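Local structure of phosphoglycolate phosphatase (Thermoplasma acidophilum, 1L6R) at residues Arg111-Val124 with Ile138-Glu152. The protein catalyses the magnesium-dependent dephosphorylation of 2-phosphoglycolate to glycolate and, less efficiently, releases phosphate from inorganic pyrophosphate. The protein carries 1 engineered substitution. Residues are numbered along the deposited sequence; the frame is centred on the assembly and turned at random.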
loop_
_atom_site.group_PDB
_atom_site.type_symbol
_atom_site.label_atom_id
_atom_site.label_comp_id
_atom_site.label_asym_id
_atom_site.label_seq_id
_atom_site.Cartn_x
_atom_site.Cartn_y
_atom_site.Cartn_z
ATOM N N ARG A 111 -7.444 13.928 -18.976
ATOM C CA ARG A 111 -7.519 13.152 -17.733
ATOM C C ARG A 111 -8.953 12.817 -17.401
ATOM O O ARG A 111 -9.872 13.567 -17.751
ATOM C CB ARG A 111 -6.888 13.900 -16.548
ATOM C CG ARG A 111 -5.373 13.755 -16.509
ATOM C CD ARG A 111 -4.735 14.186 -15.194
ATOM N NE ARG A 111 -3.336 13.757 -15.233
ATOM C CZ ARG A 111 -2.373 14.379 -15.906
ATOM N NH1 ARG A 111 -2.619 15.504 -16.578
ATOM N NH2 ARG A 111 -1.178 13.809 -16.005
ATOM N N GLU A 112 -9.140 11.695 -16.714
ATOM C CA GLU A 112 -10.481 11.251 -16.350
ATOM C C GLU A 112 -10.593 10.745 -14.929
ATOM O O GLU A 112 -11.694 10.631 -14.399
ATOM C CB GLU A 112 -10.922 10.108 -17.269
ATOM C CG GLU A 112 -10.928 10.456 -18.753
ATOM C CD GLU A 112 -11.348 9.295 -19.645
ATOM O OE1 GLU A 112 -12.288 8.556 -19.270
ATOM O OE2 GLU A 112 -10.745 9.132 -20.732
ATOM N N ALA A 113 -9.459 10.464 -14.298
ATOM C CA ALA A 113 -9.468 9.852 -12.973
ATOM C C ALA A 113 -8.666 10.551 -11.886
ATOM O O ALA A 113 -8.552 10.033 -10.770
ATOM C CB ALA A 113 -8.965 8.415 -13.118
ATOM N N SER A 114 -8.113 11.708 -12.217
ATOM C CA SER A 114 -7.271 12.469 -11.295
ATOM C C SER A 114 -7.017 13.812 -11.954
ATOM O O SER A 114 -7.519 14.067 -13.048
ATOM C CB SER A 114 -5.938 11.749 -11.093
ATOM O OG SER A 114 -5.213 11.722 -12.308
ATOM N N THR A 115 -6.217 14.655 -11.302
ATOM C CA THR A 115 -5.917 15.972 -11.840
ATOM C C THR A 115 -4.432 16.299 -11.727
ATOM O O THR A 115 -3.848 16.198 -10.649
ATOM C CB THR A 115 -6.720 17.039 -11.073
ATOM O OG1 THR A 115 -8.107 16.694 -11.116
ATOM C CG2 THR A 115 -6.531 18.417 -11.674
ATOM N N GLY A 116 -3.826 16.686 -12.844
ATOM C CA GLY A 116 -2.422 17.073 -12.816
ATOM C C GLY A 116 -2.339 18.568 -12.525
ATOM O O GLY A 116 -3.302 19.312 -12.713
ATOM N N PHE A 117 -1.187 19.033 -12.057
ATOM C CA PHE A 117 -1.058 20.457 -11.777
ATOM C C PHE A 117 0.384 20.895 -11.633
ATOM O O PHE A 117 1.286 20.063 -11.488
ATOM C CB PHE A 117 -1.845 20.844 -10.492
ATOM C CG PHE A 117 -1.300 20.249 -9.203
ATOM C CD1 PHE A 117 -1.702 18.989 -8.767
ATOM C CD2 PHE A 117 -0.427 20.990 -8.399
ATOM C CE1 PHE A 117 -1.253 18.470 -7.544
ATOM C CE2 PHE A 117 0.030 20.488 -7.177
ATOM C CZ PHE A 117 -0.379 19.230 -6.742
ATOM N N ASP A 118 0.581 22.208 -11.701
ATOM C CA ASP A 118 1.880 22.831 -11.484
ATOM C C ASP A 118 1.648 23.642 -10.210
ATOM O O ASP A 118 0.515 24.027 -9.915
ATOM C CB ASP A 118 2.266 23.795 -12.612
ATOM C CG ASP A 118 2.670 23.085 -13.894
ATOM O OD1 ASP A 118 3.038 21.891 -13.834
ATOM O OD2 ASP A 118 2.637 23.740 -14.963
ATOM N N ILE A 119 2.710 23.918 -9.466
ATOM C CA ILE A 119 2.578 24.679 -8.225
ATOM C C ILE A 119 3.936 25.235 -7.815
ATOM O O ILE A 119 4.971 24.624 -8.087
ATOM C CB ILE A 119 2.032 23.764 -7.097
ATOM C CG1 ILE A 119 1.663 24.589 -5.860
ATOM C CG2 ILE A 119 3.072 22.686 -6.741
ATOM C CD1 ILE A 119 0.919 23.789 -4.821
ATOM N N ASP A 120 3.934 26.412 -7.193
ATOM C CA ASP A 120 5.185 27.005 -6.711
ATOM C C ASP A 120 5.592 26.192 -5.483
ATOM O O ASP A 120 4.747 25.810 -4.684
ATOM C CB ASP A 120 4.975 28.461 -6.287
ATOM C CG ASP A 120 4.615 29.371 -7.444
ATOM O OD1 ASP A 120 4.744 28.957 -8.616
ATOM O OD2 ASP A 120 4.211 30.523 -7.171
ATOM N N PRO A 121 6.893 25.908 -5.320
ATOM C CA PRO A 121 7.362 25.130 -4.169
ATOM C C PRO A 121 6.852 25.634 -2.817
ATOM O O PRO A 121 6.589 24.845 -1.913
ATOM C CB PRO A 121 8.881 25.233 -4.282
ATOM C CG PRO A 121 9.092 25.280 -5.773
ATOM C CD PRO A 121 8.009 26.250 -6.217
ATOM N N GLU A 122 6.706 26.953 -2.690
ATOM C CA GLU A 122 6.243 27.555 -1.445
ATOM C C GLU A 122 4.826 27.179 -1.050
ATOM O O GLU A 122 4.476 27.263 0.122
ATOM C CB GLU A 122 6.330 29.082 -1.514
ATOM C CG GLU A 122 7.698 29.610 -1.853
ATOM C CD GLU A 122 7.816 29.999 -3.309
ATOM O OE1 GLU A 122 7.371 29.213 -4.178
ATOM O OE2 GLU A 122 8.358 31.092 -3.586
ATOM N N ASP A 123 4.007 26.781 -2.019
ATOM C CA ASP A 123 2.621 26.420 -1.716
ATOM C C ASP A 123 2.387 24.930 -1.521
ATOM O O ASP A 123 1.282 24.518 -1.187
ATOM C CB ASP A 123 1.672 26.911 -2.819
ATOM C CG ASP A 123 1.556 28.419 -2.867
ATOM O OD1 ASP A 123 1.680 29.055 -1.795
ATOM O OD2 ASP A 123 1.329 28.970 -3.963
ATOM N N VAL A 124 3.426 24.121 -1.708
ATOM C CA VAL A 124 3.283 22.672 -1.589
ATOM C C VAL A 124 2.764 22.165 -0.246
ATOM O O VAL A 124 1.827 21.361 -0.196
ATOM C CB VAL A 124 4.622 21.940 -1.908
ATOM C CG1 VAL A 124 4.512 20.464 -1.567
ATOM C CG2 VAL A 124 4.956 22.095 -3.387
ATOM N N ILE A 138 -0.921 14.256 -2.931
ATOM C CA ILE A 138 -0.208 14.886 -4.035
ATOM C C ILE A 138 1.248 14.431 -4.041
ATOM O O ILE A 138 1.833 14.157 -2.993
ATOM C CB ILE A 138 -0.223 16.464 -4.003
ATOM C CG1 ILE A 138 0.582 17.014 -2.816
ATOM C CG2 ILE A 138 -1.657 16.982 -4.009
ATOM C CD1 ILE A 138 0.820 18.521 -2.920
ATOM N N PHE A 139 1.805 14.317 -5.242
ATOM C CA PHE A 139 3.210 13.961 -5.426
ATOM C C PHE A 139 3.564 14.300 -6.857
ATOM O O PHE A 139 2.688 14.553 -7.688
ATOM C CB PHE A 139 3.492 12.476 -5.165
ATOM C CG PHE A 139 2.656 11.543 -5.985
ATOM C CD1 PHE A 139 1.434 11.092 -5.497
ATOM C CD2 PHE A 139 3.069 11.135 -7.252
ATOM C CE1 PHE A 139 0.626 10.246 -6.249
ATOM C CE2 PHE A 139 2.261 10.284 -8.023
ATOM C CZ PHE A 139 1.041 9.842 -7.518
ATOM N N TYR A 140 4.859 14.314 -7.140
ATOM C CA TYR A 140 5.350 14.629 -8.466
ATOM C C TYR A 140 5.800 13.379 -9.207
ATOM O O TYR A 140 6.369 12.462 -8.613
ATOM C CB TYR A 140 6.531 15.616 -8.363
ATOM C CG TYR A 140 6.986 16.167 -9.691
ATOM C CD1 TYR A 140 7.891 15.465 -10.492
ATOM C CD2 TYR A 140 6.464 17.365 -10.176
ATOM C CE1 TYR A 140 8.253 15.942 -11.742
ATOM C CE2 TYR A 140 6.821 17.849 -11.424
ATOM C CZ TYR A 140 7.713 17.131 -12.199
ATOM O OH TYR A 140 8.063 17.601 -13.439
ATOM N N SER A 141 5.509 13.338 -10.504
ATOM C CA SER A 141 5.966 12.237 -11.341
ATOM C C SER A 141 5.962 12.679 -12.792
ATOM O O SER A 141 4.994 13.259 -13.275
ATOM C CB SER A 141 5.075 11.002 -11.201
ATOM O OG SER A 141 5.677 9.916 -11.897
ATOM N N GLY A 142 7.062 12.422 -13.488
ATOM C CA GLY A 142 7.121 12.764 -14.891
ATOM C C GLY A 142 7.156 14.241 -15.195
ATOM O O GLY A 142 8.135 14.924 -14.907
ATOM N N TYR A 143 6.055 14.742 -15.746
ATOM C CA TYR A 143 5.937 16.142 -16.143
ATOM C C TYR A 143 5.259 17.073 -15.166
ATOM O O TYR A 143 5.309 18.288 -15.353
ATOM C CB TYR A 143 5.151 16.249 -17.452
ATOM C CG TYR A 143 5.938 15.829 -18.649
ATOM C CD1 TYR A 143 6.081 14.481 -18.974
ATOM C CD2 TYR A 143 6.631 16.769 -19.403
ATOM C CE1 TYR A 143 6.908 14.082 -20.020
ATOM C CE2 TYR A 143 7.463 16.380 -20.448
ATOM C CZ TYR A 143 7.594 15.040 -20.743
ATOM O OH TYR A 143 8.426 14.658 -21.769
ATOM N N SER A 144 4.640 16.535 -14.127
ATOM C CA SER A 144 3.879 17.413 -13.247
ATOM C C SER A 144 3.584 16.796 -11.905
ATOM O O SER A 144 3.966 15.659 -11.615
ATOM C CB SER A 144 2.518 17.699 -13.908
ATOM O OG SER A 144 1.682 16.530 -13.856
ATOM N N TRP A 145 2.885 17.583 -11.091
ATOM C CA TRP A 145 2.377 17.091 -9.827
ATOM C C TRP A 145 1.072 16.385 -10.194
ATOM O O TRP A 145 0.499 16.605 -11.278
ATOM C CB TRP A 145 2.053 18.228 -8.863
ATOM C CG TRP A 145 3.255 18.851 -8.273
ATOM C CD1 TRP A 145 4.047 19.806 -8.842
ATOM C CD2 TRP A 145 3.822 18.560 -6.992
ATOM N NE1 TRP A 145 5.073 20.132 -7.984
ATOM C CE2 TRP A 145 4.960 19.385 -6.845
ATOM C CE3 TRP A 145 3.480 17.682 -5.953
ATOM C CZ2 TRP A 145 5.764 19.361 -5.694
ATOM C CZ3 TRP A 145 4.284 17.659 -4.804
ATOM C CH2 TRP A 145 5.412 18.498 -4.692
ATOM N N HIS A 146 0.606 15.560 -9.268
ATOM C CA HIS A 146 -0.604 14.789 -9.445
ATOM C C HIS A 146 -1.422 14.853 -8.184
ATOM O O HIS A 146 -0.888 14.663 -7.096
ATOM C CB HIS A 146 -0.250 13.333 -9.731
ATOM C CG HIS A 146 0.484 13.152 -11.015
ATOM N ND1 HIS A 146 1.854 13.269 -11.130
ATOM C CD2 HIS A 146 0.011 12.956 -12.265
ATOM C CE1 HIS A 146 2.188 13.155 -12.405
ATOM N NE2 HIS A 146 1.089 12.962 -13.111
ATOM N N LEU A 147 -2.708 15.156 -8.348
ATOM C CA LEU A 147 -3.661 15.197 -7.245
ATOM C C LEU A 147 -4.470 13.924 -7.471
ATOM O O LEU A 147 -5.268 13.827 -8.412
ATOM C CB LEU A 147 -4.549 16.433 -7.341
ATOM C CG LEU A 147 -5.663 16.522 -6.293
ATOM C CD1 LEU A 147 -5.084 16.653 -4.886
ATOM C CD2 LEU A 147 -6.558 17.715 -6.625
ATOM N N MET A 148 -4.239 12.956 -6.593
ATOM C CA MET A 148 -4.837 11.640 -6.690
ATOM C C MET A 148 -5.781 11.318 -5.556
ATOM O O MET A 148 -5.668 11.869 -4.461
ATOM C CB MET A 148 -3.733 10.577 -6.650
ATOM C CG MET A 148 -2.555 10.812 -7.571
ATOM S SD MET A 148 -3.031 10.836 -9.299
ATOM C CE MET A 148 -3.935 9.293 -9.401
ATOM N N ASN A 149 -6.698 10.395 -5.825
ATOM C CA ASN A 149 -7.602 9.905 -4.800
ATOM C C ASN A 149 -6.734 8.950 -3.959
ATOM O O ASN A 149 -5.855 8.262 -4.498
ATOM C CB ASN A 149 -8.754 9.139 -5.457
ATOM C CG ASN A 149 -9.720 10.060 -6.192
ATOM O OD1 ASN A 149 -10.513 10.765 -5.564
ATOM N ND2 ASN A 149 -9.651 10.068 -7.521
ATOM N N ARG A 150 -6.942 8.911 -2.647
ATOM C CA ARG A 150 -6.150 8.019 -1.799
ATOM C C ARG A 150 -6.313 6.574 -2.282
ATOM O O ARG A 150 -7.434 6.101 -2.472
ATOM C CB ARG A 150 -6.617 8.130 -0.340
ATOM C CG ARG A 150 -6.001 7.108 0.619
ATOM C CD ARG A 150 -4.546 7.388 0.955
ATOM N NE ARG A 150 -4.379 8.639 1.688
ATOM C CZ ARG A 150 -3.303 8.946 2.409
ATOM N NH1 ARG A 150 -2.295 8.092 2.508
ATOM N NH2 ARG A 150 -3.234 10.119 3.022
ATOM N N GLY A 151 -5.194 5.887 -2.494
ATOM C CA GLY A 151 -5.240 4.507 -2.948
ATOM C C GLY A 151 -5.155 4.320 -4.454
ATOM O O GLY A 151 -5.097 3.189 -4.943
ATOM N N GLU A 152 -5.148 5.421 -5.195
ATOM C CA GLU A 152 -5.075 5.386 -6.655
ATOM C C GLU A 152 -3.582 5.467 -6.965
ATOM O O GLU A 152 -3.031 6.538 -7.233
ATOM C CB GLU A 152 -5.848 6.588 -7.201
ATOM C CG GLU A 152 -5.999 6.639 -8.701
ATOM C CD GLU A 152 -6.852 7.817 -9.150
ATOM O OE1 GLU A 152 -7.210 8.661 -8.297
ATOM O OE2 GLU A 152 -7.160 7.903 -10.360
HETATM O O HOH W 1 1.429 15.025 -16.222
HETATM O O HOH W 2 3.612 20.341 -16.033
HETATM O O HOH W 3 6.828 22.512 -7.728
#
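Thr115 and Leu147 bond twice through their backbones, Leu147 N reaching Thr115 O at 2.8 Å, and Phe117 and Trp145 do the same two residues along. Phe117 N and Ser144 OG grip Trp145 O from opposite faces of its carbonyl plane. Glu152 OE2 comes within 2.6 Å of Ala113 O, so the acid group probably holds a proton, and Asn149 N and ND2 both bond to Glu152 OE1. Between the backbone pairs Gly116 faces His146, with CA only 3.3 Å from Trp145 O; a side chain here would run into Arg111 NH1. That NH1 bonds to Thr107 OG1, while Arg111 NH2 bonds to O of the magnesium-binding Gly46, shares a water with Ser144 OG and lies 3.8 Å from His146 NE2, at the imidazole's edge. The backbone pairs make 115-117 an edge strand of the small antiparallel sheet, whose central strand, 144-149, joins 136-141 through a type II' turn with Gly142 at its positive-phi corner. With helices 87-96 and 124-132 the sheet forms a cap beside the HAD-like core. On the helix-facing side, Trp145 CB sits over the face of the Phe117 ring, 3.4 Å from the ring centroid; chi1 of 66° brings the ring across the neighbouring strand, with Ile138 CG2 at its edge. Were Phe117 an alanine, Trp145 CB would probably lose the ring face over it and Ile138 CG2 its packing against the ring's edge. The beta-branch of Ile119 puts a methyl, CG2, over the indole's five-membered ring, while a water links Trp145 NE1 to Ile119 O. Val124 CG2 meets Trp145 CZ2 at 3.7 Å.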